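Local coordinates for fumarate reductase iron-sulfur subunit (Mycolicibacterium smegmatis, PDB 7D6V), which probably relays electrons from the succinate-oxidising subunit of succinate dehydrogenase toward ubiquinone through its 2Fe-2S, 4Fe-4S and 3Fe-4S clusters, at residues Glu141-Ile146 with Ile177-Met182; Leu150-Cys155 with Pro171-Arg176; Glu134-Ser139 with Met182-Thr187. All blocks are in the same frame, centred on the assembly; numbering follows the deposited sequence.

The three contacts follow helix 171-181 and the loop beyond it, and pair them in reverse order with earlier parts of the chain. Interaction 2 lies innermost in sequence, joining helix 150-154 to the start of helix 171-181. Interaction 1 brings the end of helix 133-142 onto the second half of helix 171-181, and interaction 3, outermost, sets helix 133-142 against 182-187. Interaction 1 has its centre about 12 Å from that of interaction 2 and about 9 Å from that of interaction 3; the centres of interactions 2 and 3 lie about 21 Å apart. Thus helix 171-181 connects the cluster-binding core to the region facing the membrane-anchor subunit.

Interaction 1: residues Glu141-Ile146 with Ile177-Met182; sequences EFRKCI and IAELDM. With SF4 (iron/sulfur cluster), chain F.
The ring of Phe142 fits against the side of helix 171-181, where Ala178, Glu179 and Met182 receive it. The ring edge at CD2 of Phe142 lies 3.7 Å from CA of Glu179, and the Phe142 and Glu179 side chains slide past each other in opposite directions, ring and carboxylate planes 88° apart. CE2 of Phe142 is also 4.2 Å from CB of Ala178. Beyond them SD of Met182 comes to 3.8 Å from CE2 of Phe142, within the ring plane, giving an edge-on Met-aromatic contact in which the two side chains run at about a right angle. This apolar half is closely packed.

The Arg143 side is looser. CD of Arg143 rests 3.3 Å from OE2 of Glu179, yet NE of Arg143 stays 4.2 Å from that oxygen, which lies well out of the guanidinium plane. The opposite charges merely lie near each other; Glu179 makes its salt bridge with Arg176, while Arg143 pairs with Glu139 of Succinate dehydrogenase subunit A.

After the type I turn from Phe142 to Cys145, the chain delivers SG of Cys145 to an iron of the 4Fe-4S cluster, FE3, at 2.4 Å. Helix 219-235 packs alongside, with Ala223 on Phe142, Met227 on Ala178 and Arg230 on Met182, joining helices 133-142 and 171-181 as a third packing partner.

Interaction 2: residues Leu150-Cys155 with Pro171-Arg176; sequences LCQNVC and PRFHMR. With F3S (Fe3-s4 cluster), chain G; SF4 (iron/sulfur cluster), chain F.
One hydrogen bond joins the two helices: the backbone N of Arg172 donates to OE1 of Gln152 over 2.8 Å, with an N-H...O angle of 152° and the donor somewhat tilted from the carbonyl plane. Gln152 reaches it by bending at its second torsion, which swings CD to one side of CG (chi2 -87°). The N-H it satisfies belongs to the first turn of helix 171-181, where no preceding helical carbonyl is available, and the positive end of that helix would probably polarise the amide oxygen. NE2 of Gln152 is turned to the rim of Phe173, 3.8 Å from its CD2, while donating to Asn108 and to the carbonyl of Ala169; the glutamine amide is thus held at both ends.

The apolar contacts centre on Pro171, whose ring enters between two cysteines. CG of Pro171 lies 3.6 Å from CB of Cys151, and CD of Pro171 is 4.1 Å from CB of Cys155.

Cluster contacts form a third group. Cys151 SG binds iron FE1 of the 4Fe-4S cluster, and CB of Pro171 meets sulfur S3 of the 3Fe-4S cluster at 3.4 Å. SG of Cys155 approaches FE1 of the 3Fe-4S cluster to 3.1 Å. The spacing of Cys145, Cys148, Cys151 and Cys155 is the CX2CX2CX3C pattern of bacterial-type dicluster ferredoxins, in which one short run of chain serves both clusters.

The short helix axes pass 9.2 Å apart at 126° between their directions. Helix 107-112 covers Gln152 and Phe173, strand 70-72 packs on helix 150-154, and helix 219-235 lies against His174 and Met175.

Interaction 3: residues Glu134-Ser139 with Met182-Thr187; sequences EDVNRS and MHPLDT
Met182 lies over one face of the Arg138 guanidinium, its CG 3.9 Å above the plane and over the centre of the group, and the two side chains cross at about a right angle. SD of Met182 is 3.9 Å from NE of Arg138, again on the face. The other flat group, the His183 ring, meets its partner at the edge: the backbone N of Leu185 donates to ND1 of His183 over 3.0 Å, almost exactly in the ring plane, within the type I turn from His183 to Asp186. Phe118 meets the same imidazole ring to ring.

Toward the N-terminal end of 134-139, Pro184 leans on Asp135 and Val136. Its CD sits 3.4 Å from the carbonyl O of Asp135, and its CG is 4.0 Å from CG1 of Val136. Ser139 completes the contact: chi1 of -72° leaves its OG beside the backbone N, where it lies 3.5 Å from CB of Met182 and is hydrogen-bonded to the carbonyl O of Glu179, tying helix 133-142 to the last turn of helix 171-181.

Between the two segments the contact is van der Waals packing, while the polar ends serve other partners. Asp135 bonds Ser221, and Arg138 NH1 bonds the carbonyl of Gly215, both of the membrane-anchor subunit. Stacking of the thioether chain over the guanidinium face is compatible with its N-H groups bonding that subunit. Arg230, of like charge, lies close to NH2 of Arg138; the Gly215 carbonyl, and weakly that of Leu217 of the same subunit, would probably offset part of the repulsion.

Interaction 1: residues Glu141-Ile146 with Ile177-Met182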
loop_
_atom_site.group_PDB
_atom_site.type_symbol
_atom_site.label_atom_id
_atom_site.label_comp_id
_atom_site.label_asym_id
_atom_site.label_seq_id
_atom_site.Cartn_x
_atom_site.Cartn_y
_atom_site.Cartn_z
ATOM N N GLU B 141 -4.572 -10.714 -4.941
ATOM C CA GLU B 141 -3.788 -10.789 -3.709
ATOM C C GLU B 141 -2.438 -10.103 -3.872
ATOM O O GLU B 141 -1.991 -9.368 -2.986
ATOM C CB GLU B 141 -3.591 -12.237 -3.275
ATOM C CG GLU B 141 -3.073 -12.344 -1.852
ATOM C CD GLU B 141 -2.154 -13.527 -1.647
ATOM O OE1 GLU B 141 -1.470 -13.574 -0.605
ATOM O OE2 GLU B 141 -2.120 -14.413 -2.525
ATOM N N PHE B 142 -1.765 -10.337 -5.001
ATOM C CA PHE B 142 -0.464 -9.719 -5.225
ATOM C C PHE B 142 -0.575 -8.239 -5.552
ATOM O O PHE B 142 0.404 -7.506 -5.378
ATOM C CB PHE B 142 0.283 -10.436 -6.349
ATOM C CG PHE B 142 0.330 -11.924 -6.194
ATOM C CD1 PHE B 142 0.556 -12.500 -4.958
ATOM C CD2 PHE B 142 0.153 -12.750 -7.287
ATOM C CE1 PHE B 142 0.599 -13.868 -4.818
ATOM C CE2 PHE B 142 0.196 -14.117 -7.152
ATOM C CZ PHE B 142 0.418 -14.677 -5.918
ATOM N N ARG B 143 -1.731 -7.783 -6.030
ATOM C CA ARG B 143 -1.886 -6.355 -6.283
ATOM C C ARG B 143 -2.038 -5.537 -5.006
ATOM O O ARG B 143 -2.160 -4.312 -5.095
ATOM C CB ARG B 143 -3.081 -6.092 -7.198
ATOM C CG ARG B 143 -3.032 -6.807 -8.528
ATOM C CD ARG B 143 -2.198 -6.057 -9.533
ATOM N NE ARG B 143 -2.880 -4.873 -10.040
ATOM C CZ ARG B 143 -2.308 -3.970 -10.826
ATOM N NH1 ARG B 143 -1.048 -4.120 -11.198
ATOM N NH2 ARG B 143 -2.995 -2.917 -11.240
ATOM N N LYS B 144 -2.036 -6.170 -3.833
ATOM C CA LYS B 144 -2.074 -5.456 -2.564
ATOM C C LYS B 144 -0.740 -4.827 -2.200
ATOM O O LYS B 144 -0.671 -4.095 -1.209
ATOM C CB LYS B 144 -2.496 -6.399 -1.435
ATOM C CG LYS B 144 -3.981 -6.667 -1.344
ATOM C CD LYS B 144 -4.249 -7.948 -0.580
ATOM C CE LYS B 144 -3.599 -7.910 0.789
ATOM N NZ LYS B 144 -3.140 -9.256 1.228
ATOM N N CYS B 145 0.308 -5.148 -2.944
ATOM C CA CYS B 145 1.661 -4.704 -2.611
ATOM C C CYS B 145 2.066 -3.225 -2.637
ATOM O O CYS B 145 2.304 -2.662 -3.705
ATOM C CB CYS B 145 2.677 -5.506 -3.437
ATOM S SG CYS B 145 4.253 -4.661 -3.707
ATOM N N ILE B 146 2.147 -2.603 -1.460
ATOM C CA ILE B 146 2.670 -1.246 -1.388
ATOM C C ILE B 146 4.182 -1.356 -1.519
ATOM O O ILE B 146 4.831 -2.087 -0.765
ATOM C CB ILE B 146 2.249 -0.541 -0.086
ATOM C CG1 ILE B 146 2.839 -1.219 1.152
ATOM C CG2 ILE B 146 0.739 -0.524 0.037
ATOM C CD1 ILE B 146 2.886 -0.340 2.367
ATOM N N ILE B 177 5.936 -11.141 -11.452
ATOM C CA ILE B 177 5.892 -12.113 -12.541
ATOM C C ILE B 177 4.764 -13.112 -12.319
ATOM O O ILE B 177 4.042 -13.468 -13.254
ATOM C CB ILE B 177 7.253 -12.819 -12.688
ATOM C CG1 ILE B 177 8.311 -11.841 -13.198
ATOM C CG2 ILE B 177 7.147 -14.004 -13.629
ATOM C CD1 ILE B 177 9.706 -12.409 -13.205
ATOM N N ALA B 178 4.598 -13.583 -11.081
ATOM C CA ALA B 178 3.498 -14.496 -10.777
ATOM C C ALA B 178 2.145 -13.826 -10.983
ATOM O O ALA B 178 1.199 -14.451 -11.477
ATOM C CB ALA B 178 3.624 -15.010 -9.345
ATOM N N GLU B 179 2.033 -12.555 -10.598
ATOM C CA GLU B 179 0.790 -11.812 -10.778
ATOM C C GLU B 179 0.439 -11.675 -12.253
ATOM O O GLU B 179 -0.730 -11.795 -12.634
ATOM C CB GLU B 179 0.917 -10.442 -10.108
ATOM C CG GLU B 179 -0.367 -9.633 -10.008
ATOM C CD GLU B 179 -0.673 -8.852 -11.268
ATOM O OE1 GLU B 179 0.282 -8.481 -11.980
ATOM O OE2 GLU B 179 -1.864 -8.613 -11.551
ATOM N N LEU B 180 1.437 -11.419 -13.098
ATOM C CA LEU B 180 1.174 -11.323 -14.531
ATOM C C LEU B 180 0.913 -12.690 -15.151
ATOM O O LEU B 180 0.149 -12.797 -16.114
ATOM C CB LEU B 180 2.339 -10.630 -15.232
ATOM C CG LEU B 180 2.400 -9.116 -15.042
ATOM C CD1 LEU B 180 3.731 -8.572 -15.511
ATOM C CD2 LEU B 180 1.259 -8.450 -15.778
ATOM N N ASP B 181 1.535 -13.740 -14.613
ATOM C CA ASP B 181 1.324 -15.089 -15.126
ATOM C C ASP B 181 -0.065 -15.614 -14.789
ATOM O O ASP B 181 -0.647 -16.366 -15.576
ATOM C CB ASP B 181 2.397 -16.022 -14.566
ATOM C CG ASP B 181 2.590 -17.263 -15.407
ATOM O OD1 ASP B 181 3.024 -17.137 -16.568
ATOM O OD2 ASP B 181 2.320 -18.372 -14.904
ATOM N N MET B 182 -0.608 -15.236 -13.637
ATOM C CA MET B 182 -1.932 -15.686 -13.232
ATOM C C MET B 182 -3.046 -14.760 -13.701
ATOM O O MET B 182 -4.212 -15.017 -13.395
ATOM C CB MET B 182 -1.991 -15.845 -11.711
ATOM C CG MET B 182 -1.278 -17.081 -11.197
ATOM S SD MET B 182 -0.837 -16.963 -9.457
ATOM C CE MET B 182 0.509 -18.134 -9.376
HETATM FE FE1 SF4 F . 7.635 -6.741 -0.494
HETATM FE FE2 SF4 F . 4.956 -6.956 0.880
HETATM FE FE3 SF4 F . 5.244 -5.276 -1.612
HETATM FE FE4 SF4 F . 6.499 -4.362 0.978
HETATM S S1 SF4 F . 4.531 -4.926 0.371
HETATM S S2 SF4 F . 7.211 -4.712 -1.004
HETATM S S3 SF4 F . 6.923 -6.392 1.489
HETATM S S4 SF4 F . 5.668 -7.305 -1.102
#

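Interaction 2: residues Leu150-Cys155 with Pro171-Arg176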
loop_
_atom_site.group_PDB
_atom_site.type_symbol
_atom_site.label_atom_id
_atom_site.label_comp_id
_atom_site.label_asym_id
_atom_site.label_seq_id
_atom_site.Cartn_x
_atom_site.Cartn_y
_atom_site.Cartn_z
ATOM N N LEU B 150 10.586 -3.916 1.683
ATOM C CA LEU B 150 11.126 -4.576 2.866
ATOM C C LEU B 150 11.505 -6.017 2.557
ATOM O O LEU B 150 12.494 -6.536 3.088
ATOM C CB LEU B 150 10.115 -4.515 4.010
ATOM C CG LEU B 150 9.924 -3.157 4.687
ATOM C CD1 LEU B 150 8.752 -3.199 5.647
ATOM C CD2 LEU B 150 11.186 -2.721 5.398
ATOM N N CYS B 151 10.752 -6.635 1.651
ATOM C CA CYS B 151 11.036 -7.996 1.224
ATOM C C CYS B 151 12.386 -7.986 0.515
ATOM O O CYS B 151 13.243 -8.829 0.781
ATOM C CB CYS B 151 9.945 -8.505 0.281
ATOM S SG CYS B 151 9.800 -7.580 -1.264
ATOM N N GLN B 152 12.570 -7.025 -0.388
ATOM C CA GLN B 152 13.830 -6.891 -1.107
ATOM C C GLN B 152 14.979 -6.634 -0.145
ATOM O O GLN B 152 16.093 -7.129 -0.346
ATOM C CB GLN B 152 13.730 -5.760 -2.127
ATOM C CG GLN B 152 12.523 -5.842 -3.032
ATOM C CD GLN B 152 12.776 -6.689 -4.257
ATOM O OE1 GLN B 152 12.168 -7.738 -4.431
ATOM N NE2 GLN B 152 13.673 -6.235 -5.116
ATOM N N ASN B 153 14.728 -5.843 0.898
ATOM C CA ASN B 153 15.760 -5.555 1.885
ATOM C C ASN B 153 16.173 -6.803 2.655
ATOM O O ASN B 153 17.363 -7.020 2.902
ATOM C CB ASN B 153 15.267 -4.476 2.846
ATOM C CG ASN B 153 16.287 -4.130 3.902
ATOM O OD1 ASN B 153 17.344 -3.585 3.603
ATOM N ND2 ASN B 153 15.975 -4.445 5.148
ATOM N N VAL B 154 15.209 -7.634 3.047
ATOM C CA VAL B 154 15.528 -8.691 4.001
ATOM C C VAL B 154 16.068 -9.940 3.307
ATOM O O VAL B 154 16.751 -10.752 3.940
ATOM C CB VAL B 154 14.292 -9.016 4.858
ATOM C CG1 VAL B 154 13.254 -9.723 4.033
ATOM C CG2 VAL B 154 14.674 -9.838 6.083
ATOM N N CYS B 155 15.710 -10.133 2.041
ATOM C CA CYS B 155 16.158 -11.307 1.298
ATOM C C CYS B 155 17.662 -11.477 1.447
ATOM O O CYS B 155 18.413 -10.514 1.291
ATOM C CB CYS B 155 15.786 -11.181 -0.181
ATOM S SG CYS B 155 16.283 -12.590 -1.198
ATOM N N PRO B 171 12.111 -10.817 -4.228
ATOM C CA PRO B 171 10.750 -11.328 -3.988
ATOM C C PRO B 171 9.650 -10.500 -4.628
ATOM O O PRO B 171 8.693 -11.070 -5.163
ATOM C CB PRO B 171 10.636 -11.308 -2.456
ATOM C CG PRO B 171 11.853 -10.589 -1.955
ATOM C CD PRO B 171 12.897 -10.723 -2.991
ATOM N N ARG B 172 9.760 -9.169 -4.596
ATOM C CA ARG B 172 8.678 -8.327 -5.096
ATOM C C ARG B 172 8.450 -8.548 -6.584
ATOM O O ARG B 172 7.306 -8.653 -7.039
ATOM C CB ARG B 172 8.983 -6.855 -4.810
ATOM C CG ARG B 172 7.818 -5.905 -5.044
ATOM C CD ARG B 172 7.898 -5.251 -6.416
ATOM N NE ARG B 172 6.694 -4.501 -6.755
ATOM C CZ ARG B 172 5.553 -5.049 -7.160
ATOM N NH1 ARG B 172 4.514 -4.279 -7.444
ATOM N NH2 ARG B 172 5.447 -6.362 -7.277
ATOM N N PHE B 173 9.521 -8.665 -7.355
ATOM C CA PHE B 173 9.369 -8.732 -8.799
ATOM C C PHE B 173 9.125 -10.145 -9.306
ATOM O O PHE B 173 8.481 -10.315 -10.343
ATOM C CB PHE B 173 10.584 -8.090 -9.455
ATOM C CG PHE B 173 10.672 -6.629 -9.173
ATOM C CD1 PHE B 173 9.807 -5.748 -9.789
ATOM C CD2 PHE B 173 11.562 -6.144 -8.236
ATOM C CE1 PHE B 173 9.857 -4.408 -9.510
ATOM C CE2 PHE B 173 11.614 -4.802 -7.954
ATOM C CZ PHE B 173 10.759 -3.935 -8.591
ATOM N N HIS B 174 9.561 -11.167 -8.574
ATOM C CA HIS B 174 9.079 -12.508 -8.879
ATOM C C HIS B 174 7.606 -12.654 -8.521
ATOM O O HIS B 174 6.863 -13.351 -9.222
ATOM C CB HIS B 174 9.935 -13.545 -8.159
ATOM C CG HIS B 174 11.285 -13.732 -8.775
ATOM N ND1 HIS B 174 11.464 -14.321 -10.007
ATOM C CD2 HIS B 174 12.520 -13.384 -8.342
ATOM C CE1 HIS B 174 12.750 -14.339 -10.302
ATOM N NE2 HIS B 174 13.412 -13.776 -9.308
ATOM N N MET B 175 7.157 -11.979 -7.461
ATOM C CA MET B 175 5.729 -11.905 -7.181
ATOM C C MET B 175 4.988 -11.177 -8.296
ATOM O O MET B 175 3.864 -11.544 -8.647
ATOM C CB MET B 175 5.495 -11.214 -5.838
ATOM C CG MET B 175 4.046 -11.178 -5.398
ATOM S SD MET B 175 3.777 -10.120 -3.972
ATOM C CE MET B 175 4.140 -8.518 -4.672
ATOM N N ARG B 176 5.597 -10.130 -8.850
ATOM C CA ARG B 176 5.000 -9.429 -9.984
ATOM C C ARG B 176 4.902 -10.334 -11.209
ATOM O O ARG B 176 3.901 -10.306 -11.937
ATOM C CB ARG B 176 5.815 -8.174 -10.296
ATOM C CG ARG B 176 5.495 -7.529 -11.624
ATOM C CD ARG B 176 4.505 -6.397 -11.461
ATOM N NE ARG B 176 4.319 -5.665 -12.709
ATOM C CZ ARG B 176 3.175 -5.611 -13.379
ATOM N NH1 ARG B 176 2.106 -6.244 -12.922
ATOM N NH2 ARG B 176 3.101 -4.921 -14.506
HETATM FE FE1 F3S G . 13.666 -13.957 -0.241
HETATM FE FE3 F3S G . 11.378 -15.246 0.326
HETATM FE FE4 F3S G . 13.052 -16.377 -1.448
HETATM S S1 F3S G . 12.859 -14.425 1.773
HETATM S S2 F3S G . 15.085 -15.709 -0.719
HETATM S S3 F3S G . 11.956 -14.359 -1.719
HETATM S S4 F3S G . 11.718 -17.473 0.008
HETATM FE FE1 SF4 F . 7.635 -6.741 -0.494
HETATM FE FE2 SF4 F . 4.956 -6.956 0.880
HETATM FE FE3 SF4 F . 5.244 -5.276 -1.612
HETATM FE FE4 SF4 F . 6.499 -4.362 0.978
HETATM S S1 SF4 F . 4.531 -4.926 0.371
HETATM S S2 SF4 F . 7.211 -4.712 -1.004
HETATM S S3 SF4 F . 6.923 -6.392 1.489
HETATM S S4 SF4 F . 5.668 -7.305 -1.102
#

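Interaction 3: residues Glu134-Ser139 with Met182-Thr187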
loop_
_atom_site.group_PDB
_atom_site.type_symbol
_atom_site.label_atom_id
_atom_site.label_comp_id
_atom_site.label_asym_id
_atom_site.label_seq_id
_atom_site.Cartn_x
_atom_site.Cartn_y
_atom_site.Cartn_z
ATOM N N GLU B 134 -13.205 -15.555 -9.386
ATOM C CA GLU B 134 -12.296 -16.637 -9.035
ATOM C C GLU B 134 -11.094 -16.697 -9.962
ATOM O O GLU B 134 -10.059 -17.250 -9.579
ATOM C CB GLU B 134 -13.037 -17.974 -9.043
ATOM C CG GLU B 134 -13.495 -18.429 -10.411
ATOM C CD GLU B 134 -14.923 -18.036 -10.706
ATOM O OE1 GLU B 134 -15.417 -17.071 -10.086
ATOM O OE2 GLU B 134 -15.555 -18.690 -11.560
ATOM N N ASP B 135 -11.206 -16.135 -11.165
ATOM C CA ASP B 135 -10.081 -16.057 -12.083
ATOM C C ASP B 135 -9.118 -14.930 -11.740
ATOM O O ASP B 135 -7.986 -14.933 -12.229
ATOM C CB ASP B 135 -10.580 -15.872 -13.515
ATOM C CG ASP B 135 -11.202 -17.126 -14.083
ATOM O OD1 ASP B 135 -11.309 -18.125 -13.347
ATOM O OD2 ASP B 135 -11.583 -17.113 -15.272
ATOM N N VAL B 136 -9.536 -13.973 -10.914
ATOM C CA VAL B 136 -8.712 -12.810 -10.603
ATOM C C VAL B 136 -8.289 -12.746 -9.145
ATOM O O VAL B 136 -7.510 -11.850 -8.790
ATOM C CB VAL B 136 -9.418 -11.494 -10.996
ATOM C CG1 VAL B 136 -9.946 -11.578 -12.415
ATOM C CG2 VAL B 136 -10.537 -11.176 -10.020
ATOM N N ASN B 137 -8.778 -13.649 -8.290
ATOM C CA ASN B 137 -8.451 -13.579 -6.865
ATOM C C ASN B 137 -6.948 -13.697 -6.613
ATOM O O ASN B 137 -6.384 -12.949 -5.799
ATOM C CB ASN B 137 -9.197 -14.676 -6.107
ATOM C CG ASN B 137 -10.630 -14.307 -5.808
ATOM O OD1 ASN B 137 -10.936 -13.153 -5.520
ATOM N ND2 ASN B 137 -11.519 -15.286 -5.873
ATOM N N ARG B 138 -6.286 -14.637 -7.292
ATOM C CA ARG B 138 -4.876 -14.894 -7.021
ATOM C C ARG B 138 -4.015 -13.682 -7.348
ATOM O O ARG B 138 -3.116 -13.326 -6.579
ATOM C CB ARG B 138 -4.401 -16.110 -7.812
ATOM C CG ARG B 138 -4.891 -17.433 -7.269
ATOM C CD ARG B 138 -4.001 -18.566 -7.728
ATOM N NE ARG B 138 -4.225 -18.907 -9.126
ATOM C CZ ARG B 138 -3.611 -19.900 -9.758
ATOM N NH1 ARG B 138 -2.733 -20.651 -9.111
ATOM N NH2 ARG B 138 -3.873 -20.142 -11.031
ATOM N N SER B 139 -4.272 -13.038 -8.485
ATOM C CA SER B 139 -3.511 -11.850 -8.846
ATOM C C SER B 139 -3.929 -10.639 -8.025
ATOM O O SER B 139 -3.099 -9.764 -7.752
ATOM C CB SER B 139 -3.668 -11.562 -10.337
ATOM O OG SER B 139 -2.957 -12.511 -11.106
ATOM N N MET B 182 -0.608 -15.236 -13.637
ATOM C CA MET B 182 -1.932 -15.686 -13.232
ATOM C C MET B 182 -3.046 -14.760 -13.701
ATOM O O MET B 182 -4.212 -15.017 -13.395
ATOM C CB MET B 182 -1.991 -15.845 -11.711
ATOM C CG MET B 182 -1.278 -17.081 -11.197
ATOM S SD MET B 182 -0.837 -16.963 -9.457
ATOM C CE MET B 182 0.509 -18.134 -9.376
ATOM N N HIS B 183 -2.719 -13.700 -14.427
ATOM C CA HIS B 183 -3.746 -12.843 -15.005
ATOM C C HIS B 183 -4.520 -13.621 -16.062
ATOM O O HIS B 183 -3.913 -14.170 -16.987
ATOM C CB HIS B 183 -3.115 -11.596 -15.618
ATOM C CG HIS B 183 -4.091 -10.497 -15.904
ATOM N ND1 HIS B 183 -5.112 -10.625 -16.818
ATOM C CD2 HIS B 183 -4.198 -9.247 -15.396
ATOM C CE1 HIS B 183 -5.807 -9.504 -16.860
ATOM N NE2 HIS B 183 -5.271 -8.651 -16.007
ATOM N N PRO B 184 -5.849 -13.701 -15.960
ATOM C CA PRO B 184 -6.613 -14.513 -16.920
ATOM C C PRO B 184 -6.553 -14.014 -18.354
ATOM O O PRO B 184 -6.815 -14.799 -19.271
ATOM C CB PRO B 184 -8.044 -14.455 -16.368
ATOM C CG PRO B 184 -8.065 -13.283 -15.453
ATOM C CD PRO B 184 -6.698 -13.168 -14.883
ATOM N N LEU B 185 -6.221 -12.748 -18.585
ATOM C CA LEU B 185 -6.240 -12.184 -19.926
ATOM C C LEU B 185 -4.856 -11.864 -20.475
ATOM O O LEU B 185 -4.758 -11.361 -21.597
ATOM C CB LEU B 185 -7.110 -10.922 -19.954
ATOM C CG LEU B 185 -8.614 -11.156 -19.802
ATOM C CD1 LEU B 185 -9.370 -9.852 -19.916
ATOM C CD2 LEU B 185 -9.110 -12.148 -20.834
ATOM N N ASP B 186 -3.790 -12.136 -19.728
ATOM C CA ASP B 186 -2.448 -11.889 -20.232
ATOM C C ASP B 186 -2.056 -12.948 -21.260
ATOM O O ASP B 186 -2.564 -14.071 -21.262
ATOM C CB ASP B 186 -1.436 -11.860 -19.088
ATOM C CG ASP B 186 -0.104 -11.270 -19.505
ATOM O OD1 ASP B 186 0.026 -10.032 -19.512
ATOM O OD2 ASP B 186 0.819 -12.046 -19.826
ATOM N N THR B 187 -1.126 -12.573 -22.138
ATOM C CA THR B 187 -0.730 -13.401 -23.270
ATOM C C THR B 187 0.704 -13.909 -23.189
ATOM O O THR B 187 0.973 -15.029 -23.628
ATOM C CB THR B 187 -0.924 -12.613 -24.577
ATOM O OG1 THR B 187 -2.321 -12.536 -24.883
ATOM C CG2 THR B 187 -0.203 -13.267 -25.744
#